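Local structure of sensor histidine kinase CusS (Escherichia coli, 5KU5) at residues I70-T74 / L130-L134. The protein senses periplasmic copper and silver ions as a membrane histidine kinase and activates the response regulator CusR by phosphorylating it. Numbering follows the deposited sequence.
Sequences IREFT and LYIAL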
ATOM      1  N   ILE A  70       0.493   8.068  18.302  1.00 25.73           N
ATOM      2  CA  ILE A  70       1.912   8.216  17.922  1.00 25.60           C
ATOM      3  C   ILE A  70       2.523   9.556  18.337  1.00 25.59           C
ATOM      4  O   ILE A  70       3.730   9.622  18.576  1.00 25.16           O
ATOM      5  CB  ILE A  70       2.191   7.955  16.412  1.00 25.48           C
ATOM      6  CG1 ILE A  70       1.481   8.971  15.499  1.00 25.37           C
ATOM      7  CG2 ILE A  70       1.852   6.510  16.050  1.00 25.66           C
ATOM      8  CD1 ILE A  70       1.690   8.716  14.020  1.00 25.32           C
ATOM      9  N   ARG A  71       1.697  10.597  18.461  1.00 25.91           N
ATOM     10  CA  ARG A  71       2.159  11.912  18.940  1.00 26.60           C
ATOM     11  C   ARG A  71       2.747  11.892  20.355  1.00 26.67           C
ATOM     12  O   ARG A  71       3.528  12.778  20.704  1.00 26.97           O
ATOM     13  CB  ARG A  71       1.039  12.957  18.854  1.00 27.24           C
ATOM     14  CG  ARG A  71       0.663  13.310  17.423  1.00 27.65           C
ATOM     15  CD  ARG A  71      -0.375  14.413  17.359  1.00 28.02           C
ATOM     16  NE  ARG A  71       0.174  15.685  17.843  1.00 28.40           N
ATOM     17  CZ  ARG A  71      -0.312  16.431  18.842  1.00 28.59           C
ATOM     18  NH1 ARG A  71      -1.410  16.088  19.524  1.00 28.55           N
ATOM     19  NH2 ARG A  71       0.312  17.564  19.159  1.00 28.88           N
ATOM     20  N   GLU A  72       2.390  10.883  21.151  1.00 26.54           N
ATOM     21  CA  GLU A  72       3.032  10.648  22.452  1.00 26.69           C
ATOM     22  C   GLU A  72       4.496  10.189  22.340  1.00 26.47           C
ATOM     23  O   GLU A  72       5.228  10.225  23.328  1.00 26.05           O
ATOM     24  CB  GLU A  72       2.252   9.611  23.268  1.00 26.72           C
ATOM     25  CG  GLU A  72       0.803   9.978  23.562  1.00 26.55           C
ATOM     26  CD  GLU A  72       0.121   9.020  24.529  1.00 26.38           C
ATOM     27  OE1 GLU A  72       0.787   8.129  25.090  1.00 25.82           O
ATOM     28  OE2 GLU A  72      -1.100   9.163  24.735  1.00 26.74           O
ATOM     29  N   PHE A  73       4.900   9.731  21.153  1.00 26.64           N
ATOM     30  CA  PHE A  73       6.278   9.324  20.875  1.00 26.78           C
ATOM     31  C   PHE A  73       7.068  10.367  20.077  1.00 27.50           C
ATOM     32  O   PHE A  73       8.218  10.118  19.712  1.00 27.73           O
ATOM     33  CB  PHE A  73       6.280   7.971  20.153  1.00 26.43           C
ATOM     34  CG  PHE A  73       5.797   6.838  21.014  1.00 26.26           C
ATOM     35  CD1 PHE A  73       4.436   6.654  21.247  1.00 26.12           C
ATOM     36  CD2 PHE A  73       6.701   5.965  21.613  1.00 26.24           C
ATOM     37  CE1 PHE A  73       3.988   5.623  22.056  1.00 25.99           C
ATOM     38  CE2 PHE A  73       6.258   4.926  22.419  1.00 26.09           C
ATOM     39  CZ  PHE A  73       4.899   4.754  22.641  1.00 26.08           C
ATOM     40  N   THR A  74       6.463  11.528  19.821  1.00 28.35           N
ATOM     41  CA  THR A  74       7.155  12.657  19.192  1.00 29.59           C
ATOM     42  C   THR A  74       8.377  13.096  20.006  1.00 29.61           C
ATOM     43  O   THR A  74       9.411  13.420  19.427  1.00 29.58           O
ATOM     44  CB  THR A  74       6.196  13.855  18.976  1.00 30.12           C
ATOM     45  OG1 THR A  74       5.188  13.490  18.027  1.00 31.03           O
ATOM     46  CG2 THR A  74       6.928  15.091  18.455  1.00 30.54           C
ATOM     47  N   LEU A 130      -1.514  16.580  10.280  1.00 25.94           N
ATOM     48  CA  LEU A 130      -1.606  15.130  10.124  1.00 25.82           C
ATOM     49  C   LEU A 130      -0.235  14.500  10.350  1.00 25.86           C
ATOM     50  O   LEU A 130       0.739  14.912   9.727  1.00 25.61           O
ATOM     51  CB  LEU A 130      -2.101  14.784   8.717  1.00 25.94           C
ATOM     52  CG  LEU A 130      -2.188  13.305   8.326  1.00 25.99           C
ATOM     53  CD1 LEU A 130      -3.129  12.535   9.245  1.00 26.03           C
ATOM     54  CD2 LEU A 130      -2.628  13.187   6.880  1.00 26.00           C
ATOM     55  N   TYR A 131      -0.175  13.511  11.242  1.00 26.05           N
ATOM     56  CA  TYR A 131       1.026  12.709  11.485  1.00 26.06           C
ATOM     57  C   TYR A 131       0.789  11.312  10.919  1.00 25.40           C
ATOM     58  O   TYR A 131      -0.257  10.718  11.177  1.00 25.32           O
ATOM     59  CB  TYR A 131       1.311  12.612  12.984  1.00 26.48           C
ATOM     60  CG  TYR A 131       1.678  13.928  13.629  1.00 27.19           C
ATOM     61  CD1 TYR A 131       0.697  14.863  13.955  1.00 27.56           C
ATOM     62  CD2 TYR A 131       3.008  14.242  13.922  1.00 27.45           C
ATOM     63  CE1 TYR A 131       1.026  16.072  14.552  1.00 27.85           C
ATOM     64  CE2 TYR A 131       3.347  15.450  14.515  1.00 27.60           C
ATOM     65  CZ  TYR A 131       2.355  16.362  14.826  1.00 28.03           C
ATOM     66  OH  TYR A 131       2.678  17.562  15.417  1.00 29.01           O
ATOM     67  N   ILE A 132       1.756  10.803  10.153  1.00 24.56           N
ATOM     68  CA  ILE A 132       1.653   9.504   9.477  1.00 23.64           C
ATOM     69  C   ILE A 132       2.872   8.667   9.855  1.00 23.13           C
ATOM     70  O   ILE A 132       3.992   9.132   9.690  1.00 22.83           O
ATOM     71  CB  ILE A 132       1.644   9.653   7.934  1.00 23.73           C
ATOM     72  CG1 ILE A 132       0.597  10.683   7.482  1.00 24.22           C
ATOM     73  CG2 ILE A 132       1.383   8.302   7.267  1.00 23.54           C
ATOM     74  CD1 ILE A 132       0.739  11.116   6.036  1.00 24.50           C
ATOM     75  N   ALA A 133       2.645   7.442  10.334  1.00 22.11           N
ATOM     76  CA  ALA A 133       3.717   6.515  10.704  1.00 21.65           C
ATOM     77  C   ALA A 133       3.588   5.207   9.918  1.00 21.53           C
ATOM     78  O   ALA A 133       2.552   4.552   9.982  1.00 20.88           O
ATOM     79  CB  ALA A 133       3.673   6.239  12.199  1.00 21.53           C
ATOM     80  N   LEU A 134       4.644   4.839   9.190  1.00 21.70           N
ATOM     81  CA  LEU A 134       4.700   3.596   8.406  1.00 21.94           C
ATOM     82  C   LEU A 134       5.639   2.599   9.080  1.00 21.78           C
ATOM     83  O   LEU A 134       6.740   2.965   9.494  1.00 21.84           O
ATOM     84  CB  LEU A 134       5.198   3.883   6.982  1.00 22.18           C
ATOM     85  CG  LEU A 134       5.416   2.687   6.042  1.00 22.68           C
ATOM     86  CD1 LEU A 134       4.095   2.003   5.734  1.00 22.97           C
ATOM     87  CD2 LEU A 134       6.097   3.124   4.755  1.00 23.00           C
TER
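Y131 presents one ring face to R71 CG, fastening the 3-10 turn at I70-R71, in the loop between strands 60-63 and 78-79, onto strand 125-135 of the antiparallel sheet of the PDC-fold periplasmic sensor domain. The contact is a CH-pi one: R71 CG stands 3.9 Å from the centroid of the Y131 ring, 15° off its normal. The arginine then continues across the rim, its NE 3.4 Å from Y131 CE1. Since the guanidinium and ring planes are 42° apart, this is no parallel stack. A bend at chi3 turns the end of R71 toward its polar partners: NH2 hydrogen-bonds to G58 O and NH1 to T60 OG1, which fix the guanidinium's rotation. T74 adds a marginal touch, its OG1 4.4 Å from Y131 CE2. Without the ring, as with an alanine at Y131, the methylenes of R71 would probably lose the surface they lie on, and a gap would be likely to open between turn and strand.

One residue on, I132 turns to the opposite side of the sheet, where it meets L14 and I17 of helix 2-25; at this point strand 125-135 thus lies between that helix and the 70-74 loop. A133 again faces the turn, and its small side chain admits I70. With CG1 set between the backbone N and the carbonyl carbon (chi1 63°) and an extended chi2, I70 reaches straight to the strand, its CD1 lying 4.0 Å from Y131 CB and 3.7 Å from A133 CB.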